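Local coordinates for protein quinoline 2-oxidoreductase large subunit (Pseudomonas putida, PDB 1T3Q) that hydroxylates quinoline at carbon 2 as the large, molybdenum-bearing subunit of a xanthine dehydrogenase-family enzyme, holding a molybdopterin cytosine dinucleotide cofactor, at residues I552-I563 / E625-S633; T488-K496 / F602-F611. One frame throughout, in Å; residues are numbered along the deposited sequence.

Contact 1 of 2, residues I552-I563 / E625-S633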
ATOM      1  N   ILE B 552     -15.178  18.965  15.890  1.00 18.00           N
ATOM      2  CA  ILE B 552     -15.199  17.536  16.161  1.00 17.61           C
ATOM      3  C   ILE B 552     -13.791  17.011  16.398  1.00 17.88           C
ATOM      4  O   ILE B 552     -13.571  16.165  17.267  1.00 18.88           O
ATOM      5  CB  ILE B 552     -15.841  16.763  14.987  1.00 18.18           C
ATOM      6  CG1 ILE B 552     -17.304  17.188  14.826  1.00 20.50           C
ATOM      7  CG2 ILE B 552     -15.745  15.271  15.230  1.00 19.84           C
ATOM      8  CD1 ILE B 552     -18.173  16.872  16.042  1.00 20.95           C
ATOM      9  N   GLY B 553     -12.838  17.514  15.619  1.00 17.88           N
ATOM     10  CA  GLY B 553     -11.460  17.096  15.783  1.00 16.39           C
ATOM     11  C   GLY B 553     -10.946  17.535  17.141  1.00 16.60           C
ATOM     12  O   GLY B 553     -10.363  16.739  17.876  1.00 16.50           O
ATOM     13  N   ALA B 554     -11.166  18.803  17.480  1.00 17.68           N
ATOM     14  CA  ALA B 554     -10.716  19.322  18.768  1.00 18.68           C
ATOM     15  C   ALA B 554     -11.315  18.489  19.896  1.00 17.81           C
ATOM     16  O   ALA B 554     -10.605  18.042  20.800  1.00 18.74           O
ATOM     17  CB  ALA B 554     -11.122  20.791  18.925  1.00 18.90           C
ATOM     18  N   GLY B 555     -12.623  18.269  19.828  1.00 18.47           N
ATOM     19  CA  GLY B 555     -13.297  17.499  20.858  1.00 17.50           C
ATOM     20  C   GLY B 555     -12.860  16.050  20.995  1.00 17.64           C
ATOM     21  O   GLY B 555     -12.574  15.601  22.109  1.00 16.57           O
ATOM     22  N   SER B 556     -12.803  15.313  19.883  1.00 16.94           N
ATOM     23  CA  SER B 556     -12.407  13.905  19.929  1.00 16.24           C
ATOM     24  C   SER B 556     -10.931  13.730  20.260  1.00 15.91           C
ATOM     25  O   SER B 556     -10.569  12.920  21.110  1.00 14.59           O
ATOM     26  CB  SER B 556     -12.726  13.197  18.601  1.00 16.15           C
ATOM     27  OG  SER B 556     -12.045  13.779  17.504  1.00 17.96           O
ATOM     28  N   ILE B 557     -10.071  14.471  19.576  1.00 16.25           N
ATOM     29  CA  ILE B 557      -8.651  14.362  19.865  1.00 15.92           C
ATOM     30  C   ILE B 557      -8.444  14.823  21.307  1.00 16.61           C
ATOM     31  O   ILE B 557      -7.634  14.261  22.040  1.00 16.30           O
ATOM     32  CB  ILE B 557      -7.823  15.222  18.885  1.00 16.58           C
ATOM     33  CG1 ILE B 557      -7.899  14.603  17.483  1.00 15.61           C
ATOM     34  CG2 ILE B 557      -6.370  15.308  19.351  1.00 14.73           C
ATOM     35  CD1 ILE B 557      -7.274  15.458  16.399  1.00 18.33           C
ATOM     36  N   GLY B 558      -9.205  15.834  21.712  1.00 17.86           N
ATOM     37  CA  GLY B 558      -9.112  16.344  23.069  1.00 17.47           C
ATOM     38  C   GLY B 558      -9.377  15.247  24.081  1.00 17.54           C
ATOM     39  O   GLY B 558      -8.560  14.998  24.965  1.00 17.34           O
ATOM     40  N   ARG B 559     -10.518  14.577  23.940  1.00 18.30           N
ATOM     41  CA  ARG B 559     -10.885  13.489  24.842  1.00 16.74           C
ATOM     42  C   ARG B 559      -9.860  12.357  24.867  1.00 17.90           C
ATOM     43  O   ARG B 559      -9.451  11.907  25.935  1.00 17.34           O
ATOM     44  CB  ARG B 559     -12.242  12.893  24.444  1.00 16.66           C
ATOM     45  CG  ARG B 559     -13.469  13.723  24.791  1.00 17.75           C
ATOM     46  CD  ARG B 559     -14.684  12.793  24.922  1.00 18.16           C
ATOM     47  NE  ARG B 559     -14.480  11.841  26.014  1.00 19.18           N
ATOM     48  CZ  ARG B 559     -15.020  10.626  26.087  1.00 20.54           C
ATOM     49  NH1 ARG B 559     -14.756   9.856  27.134  1.00 21.75           N
ATOM     50  NH2 ARG B 559     -15.804  10.165  25.120  1.00 21.16           N
ATOM     51  N   ALA B 560      -9.466  11.877  23.687  1.00 17.02           N
ATOM     52  CA  ALA B 560      -8.511  10.784  23.605  1.00 15.01           C
ATOM     53  C   ALA B 560      -7.165  11.181  24.207  1.00 15.64           C
ATOM     54  O   ALA B 560      -6.565  10.416  24.964  1.00 16.10           O
ATOM     55  CB  ALA B 560      -8.336  10.345  22.157  1.00 13.18           C
ATOM     56  N   ALA B 561      -6.698  12.378  23.872  1.00 15.04           N
ATOM     57  CA  ALA B 561      -5.420  12.860  24.389  1.00 16.83           C
ATOM     58  C   ALA B 561      -5.483  13.037  25.904  1.00 17.45           C
ATOM     59  O   ALA B 561      -4.501  12.799  26.606  1.00 18.29           O
ATOM     60  CB  ALA B 561      -5.052  14.180  23.725  1.00 16.41           C
ATOM     61  N   SER B 562      -6.646  13.440  26.404  1.00 20.19           N
ATOM     62  CA  SER B 562      -6.825  13.645  27.840  1.00 20.82           C
ATOM     63  C   SER B 562      -6.651  12.343  28.612  1.00 20.52           C
ATOM     64  O   SER B 562      -6.036  12.322  29.677  1.00 20.40           O
ATOM     65  CB  SER B 562      -8.210  14.231  28.126  1.00 21.27           C
ATOM     66  OG  SER B 562      -8.420  14.366  29.522  1.00 24.59           O
ATOM     67  N   ILE B 563      -7.193  11.256  28.073  1.00 19.97           N
ATOM     68  CA  ILE B 563      -7.085   9.965  28.735  1.00 18.95           C
ATOM     69  C   ILE B 563      -5.633   9.577  28.964  1.00 19.00           C
ATOM     70  O   ILE B 563      -5.256   9.185  30.071  1.00 17.90           O
ATOM     71  CB  ILE B 563      -7.773   8.853  27.922  1.00 20.17           C
ATOM     72  CG1 ILE B 563      -9.277   9.132  27.840  1.00 21.03           C
ATOM     73  CG2 ILE B 563      -7.504   7.493  28.563  1.00 21.04           C
ATOM     74  CD1 ILE B 563     -10.010   8.215  26.901  1.00 22.80           C
ATOM     75  N   GLU B 625      -2.299   4.709  24.852  1.00 18.13           N
ATOM     76  CA  GLU B 625      -3.015   4.886  23.596  1.00 16.46           C
ATOM     77  C   GLU B 625      -4.483   4.755  23.979  1.00 17.37           C
ATOM     78  O   GLU B 625      -4.869   3.797  24.654  1.00 18.28           O
ATOM     79  CB  GLU B 625      -2.635   3.809  22.566  1.00 16.36           C
ATOM     80  CG  GLU B 625      -3.331   3.999  21.217  1.00 17.23           C
ATOM     81  CD  GLU B 625      -2.731   3.148  20.099  1.00 19.04           C
ATOM     82  OE1 GLU B 625      -3.212   3.257  18.951  1.00 18.15           O
ATOM     83  OE2 GLU B 625      -1.781   2.379  20.364  1.00 20.74           O
ATOM     84  N   ALA B 626      -5.295   5.721  23.569  1.00 15.58           N
ATOM     85  CA  ALA B 626      -6.712   5.697  23.912  1.00 17.20           C
ATOM     86  C   ALA B 626      -7.576   6.258  22.799  1.00 17.94           C
ATOM     87  O   ALA B 626      -7.106   7.022  21.952  1.00 18.46           O
ATOM     88  CB  ALA B 626      -6.945   6.490  25.204  1.00 15.28           C
ATOM     89  N   THR B 627      -8.851   5.886  22.824  1.00 18.12           N
ATOM     90  CA  THR B 627      -9.814   6.315  21.823  1.00 18.25           C
ATOM     91  C   THR B 627     -11.055   6.875  22.513  1.00 17.25           C
ATOM     92  O   THR B 627     -11.463   6.387  23.566  1.00 16.20           O
ATOM     93  CB  THR B 627     -10.218   5.119  20.927  1.00 18.78           C
ATOM     94  OG1 THR B 627      -9.044   4.591  20.295  1.00 23.29           O
ATOM     95  CG2 THR B 627     -11.220   5.545  19.859  1.00 19.02           C
ATOM     96  N   ALA B 628     -11.650   7.902  21.919  1.00 16.82           N
ATOM     97  CA  ALA B 628     -12.841   8.506  22.489  1.00 18.04           C
ATOM     98  C   ALA B 628     -13.657   9.227  21.434  1.00 18.20           C
ATOM     99  O   ALA B 628     -13.110   9.875  20.544  1.00 18.86           O
ATOM    100  CB  ALA B 628     -12.451   9.489  23.596  1.00 15.20           C
ATOM    101  N   THR B 629     -14.974   9.108  21.528  1.00 17.10           N
ATOM    102  CA  THR B 629     -15.832   9.805  20.597  1.00 16.26           C
ATOM    103  C   THR B 629     -16.237  11.121  21.249  1.00 16.47           C
ATOM    104  O   THR B 629     -16.228  11.243  22.480  1.00 17.87           O
ATOM    105  CB  THR B 629     -17.101   9.001  20.267  1.00 17.84           C
ATOM    106  OG1 THR B 629     -17.870   9.721  19.297  1.00 19.73           O
ATOM    107  CG2 THR B 629     -17.945   8.794  21.525  1.00 18.27           C
ATOM    108  N   TYR B 630     -16.587  12.102  20.425  1.00 16.73           N
ATOM    109  CA  TYR B 630     -17.008  13.403  20.926  1.00 19.16           C
ATOM    110  C   TYR B 630     -18.189  13.922  20.125  1.00 20.47           C
ATOM    111  O   TYR B 630     -18.285  13.708  18.915  1.00 19.22           O
ATOM    112  CB  TYR B 630     -15.843  14.401  20.874  1.00 19.45           C
ATOM    113  CG  TYR B 630     -16.249  15.858  20.989  1.00 17.32           C
ATOM    114  CD1 TYR B 630     -16.514  16.613  19.849  1.00 17.41           C
ATOM    115  CD2 TYR B 630     -16.338  16.488  22.234  1.00 18.37           C
ATOM    116  CE1 TYR B 630     -16.850  17.959  19.935  1.00 16.81           C
ATOM    117  CE2 TYR B 630     -16.675  17.840  22.332  1.00 19.01           C
ATOM    118  CZ  TYR B 630     -16.925  18.568  21.175  1.00 18.22           C
ATOM    119  OH  TYR B 630     -17.220  19.906  21.250  1.00 17.34           O
ATOM    120  N   ASP B 631     -19.085  14.610  20.821  1.00 18.90           N
ATOM    121  CA  ASP B 631     -20.285  15.167  20.219  1.00 20.09           C
ATOM    122  C   ASP B 631     -20.646  16.369  21.094  1.00 20.46           C
ATOM    123  O   ASP B 631     -20.877  16.218  22.286  1.00 21.12           O
ATOM    124  CB  ASP B 631     -21.386  14.094  20.254  1.00 19.67           C
ATOM    125  CG  ASP B 631     -22.612  14.464  19.437  1.00 23.20           C
ATOM    126  OD1 ASP B 631     -22.514  15.342  18.554  1.00 20.71           O
ATOM    127  OD2 ASP B 631     -23.677  13.851  19.671  1.00 22.44           O
ATOM    128  N   PRO B 632     -20.657  17.584  20.524  1.00 22.39           N
ATOM    129  CA  PRO B 632     -21.001  18.745  21.352  1.00 21.44           C
ATOM    130  C   PRO B 632     -22.342  18.606  22.064  1.00 21.08           C
ATOM    131  O   PRO B 632     -23.273  17.994  21.544  1.00 20.21           O
ATOM    132  CB  PRO B 632     -20.962  19.912  20.362  1.00 22.55           C
ATOM    133  CG  PRO B 632     -21.074  19.256  19.012  1.00 26.17           C
ATOM    134  CD  PRO B 632     -20.293  17.999  19.162  1.00 22.85           C
ATOM    135  N   SER B 633     -22.429  19.185  23.256  1.00 21.07           N
ATOM    136  CA  SER B 633     -23.639  19.109  24.068  1.00 21.06           C
ATOM    137  C   SER B 633     -24.737  20.062  23.617  1.00 21.54           C
ATOM    138  O   SER B 633     -25.871  19.985  24.096  1.00 22.68           O
ATOM    139  CB  SER B 633     -23.288  19.396  25.527  1.00 20.48           C
ATOM    140  OG  SER B 633     -22.715  20.683  25.654  1.00 20.42           O
TER
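Small residues of helix 549-576, G555, S556 and A560, pack against strand 625-629, outermost within this chain in a four-stranded mixed sheet, and the chain that follows it, a buried helix-on-sheet contact in the molybdopterin-binding part of the subunit. The axes of 552-563 and 625-629 come within 6.6 Å and run roughly antiparallel, at 143°. Y630 lies flat on the helix backbone: CA of G555 stands 3.3 Å from the ring centroid, almost on the ring normal, in a CH-pi contact. With CG anti to the backbone N (chi1 163°), the ring lies over this glycine, and its hydroxyl is bonded to the carbonyl of L733. S556 N lies 3.3 Å from Y630 CB, and A560 CB 3.5 Å from A626 O. CD1 of I552 continues the apolar surface, 3.9 Å from CD of P632. A628 CB sits 3.5 Å from R559 CB and lies over the centre of one guanidinium face. R559 bends at chi3 (62°) and gives NH2 to the carbonyl O of T629 at 2.9 Å; the bond lies in the carbonyl plane and close to the guanidinium plane. The far end is apolar, with I563 CG2 3.5 Å from A626 CB. R559 also forms salt bridges to E5 and to D621 of the second subunit, so this buried cation is probably well compensated, and ties helix, strand end and subunit interface together.

Contact 2 of 2, residues T488-K496 / F602-F611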
ATOM      1  N   THR B 488      -8.086   8.575  18.035  1.00 16.66           N
ATOM      2  CA  THR B 488      -7.186   7.782  18.839  1.00 16.58           C
ATOM      3  C   THR B 488      -5.908   8.581  18.980  1.00 18.31           C
ATOM      4  O   THR B 488      -5.482   9.262  18.045  1.00 18.78           O
ATOM      5  CB  THR B 488      -6.882   6.419  18.184  1.00 16.13           C
ATOM      6  OG1 THR B 488      -8.090   5.650  18.105  1.00 16.72           O
ATOM      7  CG2 THR B 488      -5.859   5.653  19.003  1.00 14.79           C
ATOM      8  N   VAL B 489      -5.321   8.521  20.167  1.00 17.52           N
ATOM      9  CA  VAL B 489      -4.084   9.227  20.438  1.00 17.79           C
ATOM     10  C   VAL B 489      -3.155   8.285  21.169  1.00 18.21           C
ATOM     11  O   VAL B 489      -3.535   7.669  22.169  1.00 16.98           O
ATOM     12  CB  VAL B 489      -4.320  10.485  21.310  1.00 18.01           C
ATOM     13  CG1 VAL B 489      -2.983  11.106  21.699  1.00 19.28           C
ATOM     14  CG2 VAL B 489      -5.151  11.498  20.546  1.00 19.67           C
ATOM     15  N   ARG B 490      -1.941   8.156  20.649  1.00 16.71           N
ATOM     16  CA  ARG B 490      -0.931   7.313  21.257  1.00 16.22           C
ATOM     17  C   ARG B 490       0.297   8.156  21.510  1.00 17.71           C
ATOM     18  O   ARG B 490       0.711   8.931  20.651  1.00 16.44           O
ATOM     19  CB  ARG B 490      -0.528   6.160  20.327  1.00 15.75           C
ATOM     20  CG  ARG B 490       0.659   5.340  20.851  1.00 16.72           C
ATOM     21  CD  ARG B 490       1.038   4.221  19.880  1.00 18.26           C
ATOM     22  NE  ARG B 490       1.624   4.750  18.649  1.00 19.38           N
ATOM     23  CZ  ARG B 490       1.692   4.082  17.501  1.00 20.08           C
ATOM     24  NH1 ARG B 490       1.208   2.849  17.413  1.00 17.36           N
ATOM     25  NH2 ARG B 490       2.233   4.653  16.436  1.00 18.12           N
ATOM     26  N   ILE B 491       0.865   8.017  22.697  1.00 18.20           N
ATOM     27  CA  ILE B 491       2.089   8.727  23.005  1.00 17.67           C
ATOM     28  C   ILE B 491       3.139   7.669  22.739  1.00 16.59           C
ATOM     29  O   ILE B 491       3.176   6.643  23.414  1.00 17.59           O
ATOM     30  CB  ILE B 491       2.173   9.155  24.482  1.00 18.55           C
ATOM     31  CG1 ILE B 491       1.007  10.086  24.826  1.00 15.82           C
ATOM     32  CG2 ILE B 491       3.514   9.860  24.731  1.00 16.07           C
ATOM     33  CD1 ILE B 491       0.967  10.515  26.294  1.00 13.86           C
ATOM     34  N   ASP B 492       3.971   7.893  21.730  1.00 17.64           N
ATOM     35  CA  ASP B 492       5.009   6.932  21.406  1.00 18.29           C
ATOM     36  C   ASP B 492       6.071   6.940  22.514  1.00 20.24           C
ATOM     37  O   ASP B 492       6.259   7.952  23.191  1.00 20.36           O
ATOM     38  CB  ASP B 492       5.590   7.276  20.030  1.00 17.92           C
ATOM     39  CG  ASP B 492       4.526   7.228  18.938  1.00 19.97           C
ATOM     40  OD1 ASP B 492       4.037   6.117  18.640  1.00 18.57           O
ATOM     41  OD2 ASP B 492       4.159   8.292  18.398  1.00 17.64           O
ATOM     42  N   PRO B 493       6.764   5.807  22.719  1.00 20.62           N
ATOM     43  CA  PRO B 493       7.804   5.651  23.743  1.00 21.93           C
ATOM     44  C   PRO B 493       8.817   6.786  23.877  1.00 22.93           C
ATOM     45  O   PRO B 493       9.179   7.159  24.990  1.00 21.96           O
ATOM     46  CB  PRO B 493       8.466   4.332  23.362  1.00 22.51           C
ATOM     47  CG  PRO B 493       7.326   3.546  22.808  1.00 24.15           C
ATOM     48  CD  PRO B 493       6.623   4.567  21.934  1.00 22.49           C
ATOM     49  N   THR B 494       9.273   7.335  22.754  1.00 22.81           N
ATOM     50  CA  THR B 494      10.256   8.414  22.805  1.00 23.26           C
ATOM     51  C   THR B 494       9.646   9.779  23.103  1.00 23.06           C
ATOM     52  O   THR B 494      10.352  10.787  23.128  1.00 24.19           O
ATOM     53  CB  THR B 494      11.065   8.504  21.490  1.00 22.59           C
ATOM     54  OG1 THR B 494      10.182   8.767  20.391  1.00 22.08           O
ATOM     55  CG2 THR B 494      11.802   7.199  21.241  1.00 21.97           C
ATOM     56  N   GLY B 495       8.336   9.814  23.329  1.00 21.02           N
ATOM     57  CA  GLY B 495       7.682  11.075  23.633  1.00 19.94           C
ATOM     58  C   GLY B 495       7.004  11.765  22.462  1.00 19.28           C
ATOM     59  O   GLY B 495       6.519  12.886  22.601  1.00 18.88           O
ATOM     60  N   LYS B 496       6.983  11.116  21.303  1.00 16.23           N
ATOM     61  CA  LYS B 496       6.332  11.700  20.142  1.00 16.12           C
ATOM     62  C   LYS B 496       4.857  11.311  20.224  1.00 16.90           C
ATOM     63  O   LYS B 496       4.490  10.459  21.032  1.00 16.35           O
ATOM     64  CB  LYS B 496       6.981  11.187  18.851  1.00 17.19           C
ATOM     65  CG  LYS B 496       8.458  11.557  18.726  1.00 18.26           C
ATOM     66  CD  LYS B 496       8.667  13.059  18.880  1.00 19.57           C
ATOM     67  CE  LYS B 496      10.107  13.479  18.595  1.00 21.10           C
ATOM     68  NZ  LYS B 496      11.093  12.840  19.504  1.00 24.09           N
ATOM     69  N   PHE B 602       8.952  15.421  29.397  1.00 19.79           N
ATOM     70  CA  PHE B 602       7.865  14.565  28.948  1.00 20.00           C
ATOM     71  C   PHE B 602       8.381  13.186  28.523  1.00 21.18           C
ATOM     72  O   PHE B 602       7.836  12.154  28.923  1.00 20.50           O
ATOM     73  CB  PHE B 602       7.157  15.247  27.775  1.00 20.22           C
ATOM     74  CG  PHE B 602       5.971  14.488  27.243  1.00 20.36           C
ATOM     75  CD1 PHE B 602       4.818  14.344  28.007  1.00 21.28           C
ATOM     76  CD2 PHE B 602       5.996  13.956  25.955  1.00 20.88           C
ATOM     77  CE1 PHE B 602       3.697  13.680  27.494  1.00 21.85           C
ATOM     78  CE2 PHE B 602       4.882  13.290  25.429  1.00 22.54           C
ATOM     79  CZ  PHE B 602       3.729  13.153  26.203  1.00 21.87           C
ATOM     80  N   ALA B 603       9.442  13.176  27.718  1.00 21.07           N
ATOM     81  CA  ALA B 603      10.022  11.928  27.224  1.00 21.69           C
ATOM     82  C   ALA B 603      10.475  10.998  28.347  1.00 22.01           C
ATOM     83  O   ALA B 603      10.407   9.776  28.212  1.00 21.64           O
ATOM     84  CB  ALA B 603      11.189  12.229  26.294  1.00 20.26           C
ATOM     85  N   GLU B 604      10.935  11.567  29.456  1.00 21.82           N
ATOM     86  CA  GLU B 604      11.392  10.744  30.569  1.00 23.35           C
ATOM     87  C   GLU B 604      10.229  10.058  31.285  1.00 21.31           C
ATOM     88  O   GLU B 604      10.337   8.894  31.669  1.00 22.18           O
ATOM     89  CB  GLU B 604      12.198  11.581  31.570  1.00 26.02           C
ATOM     90  CG  GLU B 604      12.759  10.760  32.727  1.00 30.26           C
ATOM     91  CD  GLU B 604      13.627  11.575  33.672  1.00 32.73           C
ATOM     92  OE1 GLU B 604      14.115  11.005  34.671  1.00 35.68           O
ATOM     93  OE2 GLU B 604      13.827  12.781  33.419  1.00 32.50           O
ATOM     94  N   VAL B 605       9.122  10.772  31.465  1.00 20.50           N
ATOM     95  CA  VAL B 605       7.959  10.188  32.129  1.00 21.29           C
ATOM     96  C   VAL B 605       7.390   9.093  31.228  1.00 20.34           C
ATOM     97  O   VAL B 605       7.109   7.985  31.677  1.00 21.71           O
ATOM     98  CB  VAL B 605       6.854  11.238  32.386  1.00 22.51           C
ATOM     99  CG1 VAL B 605       5.679  10.589  33.121  1.00 19.77           C
ATOM    100  CG2 VAL B 605       7.410  12.389  33.205  1.00 23.30           C
ATOM    101  N   VAL B 606       7.225   9.418  29.953  1.00 19.80           N
ATOM    102  CA  VAL B 606       6.701   8.463  28.986  1.00 19.54           C
ATOM    103  C   VAL B 606       7.616   7.248  28.929  1.00 20.04           C
ATOM    104  O   VAL B 606       7.147   6.112  28.898  1.00 21.05           O
ATOM    105  CB  VAL B 606       6.582   9.104  27.584  1.00 19.28           C
ATOM    106  CG1 VAL B 606       6.207   8.044  26.538  1.00 17.77           C
ATOM    107  CG2 VAL B 606       5.533  10.207  27.620  1.00 18.18           C
ATOM    108  N   GLY B 607       8.925   7.492  28.918  1.00 19.70           N
ATOM    109  CA  GLY B 607       9.877   6.395  28.879  1.00 20.37           C
ATOM    110  C   GLY B 607       9.628   5.428  30.024  1.00 20.73           C
ATOM    111  O   GLY B 607       9.618   4.206  29.836  1.00 20.68           O
ATOM    112  N   ALA B 608       9.411   5.977  31.214  1.00 20.54           N
ATOM    113  CA  ALA B 608       9.154   5.170  32.404  1.00 20.04           C
ATOM    114  C   ALA B 608       7.805   4.455  32.321  1.00 18.85           C
ATOM    115  O   ALA B 608       7.668   3.329  32.790  1.00 20.26           O
ATOM    116  CB  ALA B 608       9.201   6.058  33.662  1.00 20.19           C
ATOM    117  N   ALA B 609       6.809   5.109  31.733  1.00 18.15           N
ATOM    118  CA  ALA B 609       5.488   4.496  31.609  1.00 19.04           C
ATOM    119  C   ALA B 609       5.588   3.216  30.792  1.00 19.50           C
ATOM    120  O   ALA B 609       4.969   2.200  31.121  1.00 20.36           O
ATOM    121  CB  ALA B 609       4.510   5.467  30.947  1.00 19.54           C
ATOM    122  N   TYR B 610       6.378   3.266  29.727  1.00 19.49           N
ATOM    123  CA  TYR B 610       6.556   2.111  28.856  1.00 20.37           C
ATOM    124  C   TYR B 610       7.508   1.055  29.380  1.00 20.43           C
ATOM    125  O   TYR B 610       7.183  -0.134  29.396  1.00 19.81           O
ATOM    126  CB  TYR B 610       7.083   2.541  27.480  1.00 17.89           C
ATOM    127  CG  TYR B 610       6.021   2.953  26.489  1.00 20.53           C
ATOM    128  CD1 TYR B 610       5.600   4.278  26.391  1.00 19.24           C
ATOM    129  CD2 TYR B 610       5.422   2.005  25.655  1.00 19.55           C
ATOM    130  CE1 TYR B 610       4.606   4.648  25.488  1.00 19.87           C
ATOM    131  CE2 TYR B 610       4.432   2.361  24.757  1.00 17.89           C
ATOM    132  CZ  TYR B 610       4.027   3.680  24.676  1.00 18.05           C
ATOM    133  OH  TYR B 610       3.038   4.028  23.794  1.00 18.05           O
ATOM    134  N   PHE B 611       8.678   1.501  29.826  1.00 20.40           N
ATOM    135  CA  PHE B 611       9.736   0.589  30.231  1.00 21.35           C
ATOM    136  C   PHE B 611      10.279   0.575  31.656  1.00 22.29           C
ATOM    137  O   PHE B 611      11.326  -0.021  31.884  1.00 21.66           O
ATOM    138  CB  PHE B 611      10.914   0.796  29.271  1.00 21.96           C
ATOM    139  CG  PHE B 611      10.507   0.890  27.823  1.00 24.64           C
ATOM    140  CD1 PHE B 611      10.803   2.026  27.077  1.00 25.03           C
ATOM    141  CD2 PHE B 611       9.841  -0.165  27.202  1.00 24.81           C
ATOM    142  CE1 PHE B 611      10.441   2.112  25.729  1.00 26.07           C
ATOM    143  CE2 PHE B 611       9.476  -0.089  25.856  1.00 25.21           C
ATOM    144  CZ  PHE B 611       9.777   1.052  25.119  1.00 24.72           C
TER
HETATM  145  O   HOH W   1      11.182   8.262  26.161  1.00 24.41           O
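Y610 lays one face of its ring over P493, whose CG stands 3.6 Å from the ring centroid and close to the normal, a CH-pi contact. Beyond the ring, the phenol OH donates a short hydrogen bond of 2.6 Å to the carbonyl O of I491, from a position tilted 22° out of the carbonyl plane. Replacing Y610 by an alanine removes ring and hydroxyl, which would probably leave the I491 carbonyl without this donor and the P493 ring without the face it packs on. P493 belongs to a type I turn from D492 to G495 that follows strand 486-491. Its CB also meets F611 CE1 at 3.8 Å. Just before the turn, in the strand, I491 CG2, anti to the backbone N (chi1 of the other branch -60°), touches both V606 CG2 at 3.5 Å and F602 CZ at 3.6 Å. V606 CG2 itself lies over the centre of one F602 face, while the carbonyl O of G495 lies at that ring's edge, in its plane. A water donates to both P493 O (2.6 Å) and A603 O, bridging turn and helix. Helix 602-611 runs nearly perpendicular to 488-491, at 96°, with I491 and V605 both packing on V568 of helix 549-576 and Y610 meeting H484 and Y540 of the second subunit.

Contacts 1 and 2 share one sheet: strands 625-629 and 486-491 are neighbours in it, joined by the backbone pair A626 O to V489 N and by the hydroxyls of T627 and T488. Helix 549-576 serves both, packing on the sheet in 552-563 and receiving I491 farther along. Contact 1 is the more deeply buried, its glycine and alanines allowing close approach of helix and strand. Contact 2 is also largely buried but lies farther from the centre of the chain, where a turn meets a helix bearing an exposed alanine, with a water bridging the two. A guanidinium supplies the hydrogen bond in the first, a phenol in the second, and both contacts touch the second subunit.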